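Putative lipase (Bacteroides thetaiotaomicron VPI-5482, PDB 3BZW) probably hydrolyses ester bonds of lipids, perhaps lysophospholipids, as a putative lipase of the GDSL-like (SGNH) hydrolase family. Local coordinates at residues N45-L57 and P243-M256. Sequence-based numbering, arbitrary orientation.
Sequences NIKKYWDFLKEWL and PDTKGQERMARTLM
Gln248 meets Tyr49 at the start of helix 49-57 and illustrates how a buried amide can join two helices. Its CB presses on Lys47 O at 3.0 Å, a carbonyl buried here without a hydrogen-bond partner. CG lies 3.6 Å from Ile46 CG2, and CD passes near Lys48 CA. The bend at chi2 (-74°) turns the amide toward the helix start, where OE1 accepts from Tyr49 N (2.8 Å), the donor tilted 32° from the carbonyl plane. OE1 also lies at the edge of the Tyr49 ring, the amide and ring nearly coplanar, while NE2 bonds to Ile36 O. One residue thus ties the first turn of helix 49-57 to the loop that precedes it.

A second polar clasp comes from Thr245 OG1, which accepts from Lys47 N at 2.9 Å along a nearly straight path. The helix axes cross at -54°, and the side chains of Tyr49, Phe52 and Trp56 each enter a hole on helix 245-256. Phe52 is sandwiched, Glu249 CB over one face and Lys47 CD over the other. Ala252 CB touches Phe52 CB and Trp56 CZ3. Arg253 points NH1 down on the face of the indole, its guanidinium plane steeply inclined to the ring, a cation-pi contact with CZ 4.7 Å from the centroid of the six-membered ring of Trp56.

Both helices pack beside the parallel sheet of this SGNH-hydrolase fold, Tyr49 and Met251 touching Phe95 of strand 91-95. The chemistry implies division of labour: directional bonds fix the N-terminal ends, while aromatic and apolar packing, with Arg253 and Glu249 set against the rings, covers the crossing.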
loop_
_atom_site.group_PDB
_atom_site.type_symbol
_atom_site.label_atom_id
_atom_site.label_comp_id
_atom_site.label_asym_id
_atom_site.label_seq_id
_atom_site.Cartn_x
_atom_site.Cartn_y
_atom_site.Cartn_z
ATOM N N ASN A 45 -31.541 24.447 32.067
ATOM C CA ASN A 45 -30.401 25.216 31.587
ATOM C C ASN A 45 -30.071 24.849 30.144
ATOM O O ASN A 45 -29.356 25.579 29.454
ATOM C CB ASN A 45 -29.177 24.977 32.469
ATOM C CG ASN A 45 -29.330 25.590 33.840
ATOM O OD1 ASN A 45 -29.561 24.889 34.829
ATOM N ND2 ASN A 45 -29.219 26.909 33.907
ATOM N N ILE A 46 -30.599 23.715 29.698
ATOM C CA ILE A 46 -30.368 23.242 28.339
ATOM C C ILE A 46 -31.668 22.894 27.620
ATOM O O ILE A 46 -32.492 22.140 28.139
ATOM C CB ILE A 46 -29.475 21.973 28.323
ATOM C CG1 ILE A 46 -28.092 22.294 28.895
ATOM C CG2 ILE A 46 -29.354 21.436 26.896
ATOM C CD1 ILE A 46 -27.178 21.089 28.989
ATOM N N LYS A 47 -31.847 23.460 26.431
ATOM C CA LYS A 47 -33.014 23.164 25.607
ATOM C C LYS A 47 -32.497 22.069 24.677
ATOM O O LYS A 47 -31.527 22.281 23.943
ATOM C CB LYS A 47 -33.437 24.398 24.809
ATOM C CG LYS A 47 -34.693 24.205 23.970
ATOM C CD LYS A 47 -35.140 25.523 23.356
ATOM C CE LYS A 47 -36.405 25.353 22.532
ATOM N NZ LYS A 47 -36.834 26.642 21.922
ATOM N N LYS A 48 -33.131 20.901 24.722
ATOM C CA LYS A 48 -32.694 19.760 23.917
ATOM C C LYS A 48 -33.112 19.753 22.446
ATOM O O LYS A 48 -34.100 20.383 22.057
ATOM C CB LYS A 48 -33.126 18.454 24.597
ATOM C CG LYS A 48 -32.341 18.135 25.880
ATOM C CD LYS A 48 -32.703 19.067 27.044
ATOM C CE LYS A 48 -31.834 18.798 28.270
ATOM N NZ LYS A 48 -32.234 19.635 29.448
ATOM N N TYR A 49 -32.348 19.022 21.638
ATOM C CA TYR A 49 -32.597 18.952 20.204
ATOM C C TYR A 49 -34.026 18.575 19.820
ATOM O O TYR A 49 -34.573 19.123 18.863
ATOM C CB TYR A 49 -31.585 18.002 19.543
ATOM C CG TYR A 49 -31.736 16.539 19.899
ATOM C CD1 TYR A 49 -32.530 15.694 19.126
ATOM C CD2 TYR A 49 -31.066 15.993 20.995
ATOM C CE1 TYR A 49 -32.654 14.338 19.430
ATOM C CE2 TYR A 49 -31.185 14.637 21.311
ATOM C CZ TYR A 49 -31.978 13.817 20.524
ATOM O OH TYR A 49 -32.090 12.477 20.818
ATOM N N TRP A 50 -34.641 17.654 20.555
ATOM C CA TRP A 50 -36.008 17.261 20.231
ATOM C C TRP A 50 -37.011 18.372 20.534
ATOM O O TRP A 50 -38.121 18.386 19.999
ATOM C CB TRP A 50 -36.402 15.976 20.971
ATOM C CG TRP A 50 -35.932 15.896 22.389
ATOM C CD1 TRP A 50 -34.833 15.228 22.854
ATOM C CD2 TRP A 50 -36.534 16.516 23.527
ATOM N NE1 TRP A 50 -34.714 15.392 24.213
ATOM C CE2 TRP A 50 -35.745 16.180 24.652
ATOM C CE3 TRP A 50 -37.665 17.324 23.710
ATOM C CZ2 TRP A 50 -36.050 16.625 25.941
ATOM C CZ3 TRP A 50 -37.968 17.767 24.997
ATOM C CH2 TRP A 50 -37.161 17.414 26.094
ATOM N N ASP A 51 -36.614 19.308 21.391
ATOM C CA ASP A 51 -37.478 20.427 21.746
ATOM C C ASP A 51 -37.488 21.416 20.575
ATOM O O ASP A 51 -38.507 22.039 20.274
ATOM C CB ASP A 51 -36.951 21.116 23.005
ATOM C CG ASP A 51 -38.062 21.656 23.880
ATOM O OD1 ASP A 51 -39.015 22.247 23.334
ATOM O OD2 ASP A 51 -37.979 21.496 25.115
ATOM N N PHE A 52 -36.342 21.554 19.916
ATOM C CA PHE A 52 -36.235 22.442 18.765
ATOM C C PHE A 52 -37.003 21.848 17.590
ATOM O O PHE A 52 -37.650 22.571 16.831
ATOM C CB PHE A 52 -34.770 22.638 18.374
ATOM C CG PHE A 52 -34.031 23.593 19.262
ATOM C CD1 PHE A 52 -34.270 24.964 19.180
ATOM C CD2 PHE A 52 -33.093 23.127 20.177
ATOM C CE1 PHE A 52 -33.583 25.865 19.997
ATOM C CE2 PHE A 52 -32.395 24.016 21.003
ATOM C CZ PHE A 52 -32.641 25.388 20.911
ATOM N N LEU A 53 -36.931 20.529 17.442
ATOM C CA LEU A 53 -37.634 19.859 16.356
ATOM C C LEU A 53 -39.140 19.951 16.577
ATOM O O LEU A 53 -39.916 20.021 15.621
ATOM C CB LEU A 53 -37.199 18.393 16.257
ATOM C CG LEU A 53 -35.769 18.166 15.752
ATOM C CD1 LEU A 53 -35.446 16.680 15.779
ATOM C CD2 LEU A 53 -35.628 18.716 14.338
ATOM N N LYS A 54 -39.549 19.951 17.841
ATOM C CA LYS A 54 -40.962 20.068 18.175
ATOM C C LYS A 54 -41.438 21.424 17.666
ATOM O O LYS A 54 -42.493 21.548 17.045
ATOM C CB LYS A 54 -41.154 19.996 19.691
ATOM C CG LYS A 54 -42.612 19.998 20.124
ATOM C CD LYS A 54 -42.761 20.064 21.640
ATOM C CE LYS A 54 -42.453 21.455 22.170
ATOM N NZ LYS A 54 -42.626 21.526 23.649
ATOM N N GLU A 55 -40.623 22.436 17.934
ATOM C CA GLU A 55 -40.885 23.819 17.553
ATOM C C GLU A 55 -40.848 24.075 16.046
ATOM O O GLU A 55 -41.754 24.700 15.494
ATOM C CB GLU A 55 -39.854 24.712 18.249
ATOM C CG GLU A 55 -39.815 26.166 17.810
ATOM C CD GLU A 55 -38.616 26.893 18.406
ATOM O OE1 GLU A 55 -38.332 26.675 19.603
ATOM O OE2 GLU A 55 -37.962 27.678 17.686
ATOM N N TRP A 56 -39.803 23.581 15.390
ATOM C CA TRP A 56 -39.618 23.796 13.958
ATOM C C TRP A 56 -40.442 22.926 13.020
ATOM O O TRP A 56 -40.871 23.385 11.962
ATOM C CB TRP A 56 -38.143 23.616 13.579
ATOM C CG TRP A 56 -37.164 24.435 14.363
ATOM C CD1 TRP A 56 -37.364 25.680 14.894
ATOM C CD2 TRP A 56 -35.791 24.111 14.609
ATOM N NE1 TRP A 56 -36.194 26.155 15.445
ATOM C CE2 TRP A 56 -35.213 25.211 15.284
ATOM C CE3 TRP A 56 -34.988 22.999 14.317
ATOM C CZ2 TRP A 56 -33.869 25.232 15.672
ATOM C CZ3 TRP A 56 -33.648 23.020 14.704
ATOM C CH2 TRP A 56 -33.105 24.132 15.375
ATOM N N LEU A 57 -40.650 21.668 13.396
ATOM C CA LEU A 57 -41.388 20.745 12.542
ATOM C C LEU A 57 -42.679 20.198 13.135
ATOM O O LEU A 57 -43.343 19.367 12.514
ATOM C CB LEU A 57 -40.473 19.582 12.141
ATOM C CG LEU A 57 -39.232 19.985 11.339
ATOM C CD1 LEU A 57 -38.337 18.776 11.105
ATOM C CD2 LEU A 57 -39.667 20.586 10.014
ATOM N N PRO A 243 -23.446 18.877 25.328
ATOM C CA PRO A 243 -23.655 20.108 24.566
ATOM C C PRO A 243 -24.541 21.080 25.351
ATOM O O PRO A 243 -25.382 20.654 26.157
ATOM C CB PRO A 243 -24.359 19.614 23.305
ATOM C CG PRO A 243 -23.833 18.220 23.141
ATOM C CD PRO A 243 -23.877 17.701 24.553
ATOM N N ASP A 244 -24.343 22.378 25.142
ATOM C CA ASP A 244 -25.200 23.352 25.803
ATOM C C ASP A 244 -26.332 23.605 24.815
ATOM O O ASP A 244 -26.405 22.940 23.778
ATOM C CB ASP A 244 -24.455 24.657 26.125
ATOM C CG ASP A 244 -23.749 25.259 24.926
ATOM O OD1 ASP A 244 -24.068 24.905 23.770
ATOM O OD2 ASP A 244 -22.865 26.120 25.150
ATOM N N THR A 245 -27.213 24.548 25.127
ATOM C CA THR A 245 -28.329 24.842 24.242
ATOM C C THR A 245 -27.855 25.169 22.827
ATOM O O THR A 245 -28.440 24.694 21.846
ATOM C CB THR A 245 -29.181 26.004 24.805
ATOM O OG1 THR A 245 -29.898 25.543 25.959
ATOM C CG2 THR A 245 -30.169 26.508 23.760
ATOM N N LYS A 246 -26.793 25.965 22.714
ATOM C CA LYS A 246 -26.268 26.330 21.399
ATOM C C LYS A 246 -25.886 25.068 20.622
ATOM O O LYS A 246 -26.136 24.976 19.421
ATOM C CB LYS A 246 -25.053 27.260 21.547
ATOM C CG LYS A 246 -24.582 27.906 20.235
ATOM C CD LYS A 246 -23.436 28.886 20.479
ATOM C CE LYS A 246 -23.021 29.604 19.197
ATOM N NZ LYS A 246 -24.107 30.481 18.668
ATOM N N GLY A 247 -25.302 24.092 21.318
ATOM C CA GLY A 247 -24.910 22.846 20.676
ATOM C C GLY A 247 -26.115 21.999 20.305
ATOM O O GLY A 247 -26.141 21.359 19.251
ATOM N N GLN A 248 -27.114 21.996 21.182
ATOM C CA GLN A 248 -28.345 21.243 20.953
ATOM C C GLN A 248 -29.081 21.798 19.734
ATOM O O GLN A 248 -29.713 21.050 18.986
ATOM C CB GLN A 248 -29.257 21.336 22.182
ATOM C CG GLN A 248 -28.785 20.551 23.402
ATOM C CD GLN A 248 -28.974 19.046 23.255
ATOM O OE1 GLN A 248 -29.741 18.582 22.411
ATOM N NE2 GLN A 248 -28.284 18.280 24.092
ATOM N N GLU A 249 -29.000 23.111 19.538
ATOM C CA GLU A 249 -29.669 23.736 18.407
ATOM C C GLU A 249 -28.946 23.418 17.097
ATOM O O GLU A 249 -29.586 23.203 16.068
ATOM C CB GLU A 249 -29.781 25.253 18.624
ATOM C CG GLU A 249 -30.427 25.993 17.458
ATOM C CD GLU A 249 -31.079 27.310 17.864
ATOM O OE1 GLU A 249 -30.570 27.980 18.786
ATOM O OE2 GLU A 249 -32.101 27.682 17.243
ATOM N N ARG A 250 -27.616 23.382 17.126
ATOM C CA ARG A 250 -26.870 23.051 15.914
ATOM C C ARG A 250 -27.169 21.587 15.580
ATOM O O ARG A 250 -27.337 21.223 14.414
ATOM C CB ARG A 250 -25.365 23.271 16.125
ATOM C CG ARG A 250 -24.510 22.813 14.945
ATOM C CD ARG A 250 -23.180 23.549 14.856
ATOM N NE ARG A 250 -22.389 23.061 13.725
ATOM C CZ ARG A 250 -21.375 23.719 13.172
ATOM N NH1 ARG A 250 -21.011 24.911 13.636
ATOM N NH2 ARG A 250 -20.728 23.184 12.143
HETATM N N MSE A 251 -27.255 20.756 16.614
HETATM C CA MSE A 251 -27.570 19.337 16.440
HETATM C C MSE A 251 -28.947 19.178 15.796
HETATM O O MSE A 251 -29.115 18.437 14.825
HETATM C CB MSE A 251 -27.575 18.626 17.797
HETATM C CG MSE A 251 -26.196 18.345 18.371
HETATM SE SE MSE A 251 -26.270 17.945 20.273
HETATM C CE MSE A 251 -27.536 16.491 20.214
ATOM N N ALA A 252 -29.930 19.882 16.351
ATOM C CA ALA A 252 -31.302 19.820 15.851
ATOM C C ALA A 252 -31.407 20.308 14.414
ATOM O O ALA A 252 -32.073 19.687 13.579
ATOM C CB ALA A 252 -32.225 20.644 16.755
ATOM N N ARG A 253 -30.742 21.418 14.113
ATOM C CA ARG A 253 -30.791 21.958 12.761
ATOM C C ARG A 253 -30.127 20.986 11.785
ATOM O O ARG A 253 -30.559 20.840 10.637
ATOM C CB ARG A 253 -30.092 23.316 12.705
ATOM C CG ARG A 253 -30.586 24.186 11.571
ATOM C CD ARG A 253 -31.981 24.706 11.862
ATOM N NE ARG A 253 -32.655 25.123 10.638
ATOM C CZ ARG A 253 -33.868 25.662 10.600
ATOM N NH1 ARG A 253 -34.545 25.861 11.726
ATOM N NH2 ARG A 253 -34.409 25.994 9.434
ATOM N N THR A 254 -29.071 20.324 12.246
ATOM C CA THR A 254 -28.364 19.353 11.414
ATOM C C THR A 254 -29.319 18.198 11.146
ATOM O O THR A 254 -29.510 17.773 10.008
ATOM C CB THR A 254 -27.114 18.808 12.140
ATOM O OG1 THR A 254 -26.175 19.873 12.330
ATOM C CG2 THR A 254 -26.455 17.694 11.332
ATOM N N LEU A 255 -29.929 17.712 12.216
ATOM C CA LEU A 255 -30.868 16.601 12.146
ATOM C C LEU A 255 -32.029 16.930 11.210
ATOM O O LEU A 255 -32.476 16.084 10.433
ATOM C CB LEU A 255 -31.377 16.301 13.559
ATOM C CG LEU A 255 -31.959 14.931 13.889
ATOM C CD1 LEU A 255 -31.082 13.826 13.317
ATOM C CD2 LEU A 255 -32.069 14.808 15.409
HETATM N N MSE A 256 -32.508 18.167 11.277
HETATM C CA MSE A 256 -33.618 18.586 10.436
HETATM C C MSE A 256 -33.358 18.328 8.956
HETATM O O MSE A 256 -34.204 17.771 8.259
HETATM C CB MSE A 256 -33.921 20.068 10.645
HETATM C CG MSE A 256 -35.148 20.540 9.890
HETATM SE SE MSE A 256 -35.597 22.386 10.287
HETATM C CE MSE A 256 -35.817 23.022 8.485
HETATM O O HOH W 1 -27.140 25.738 27.716
#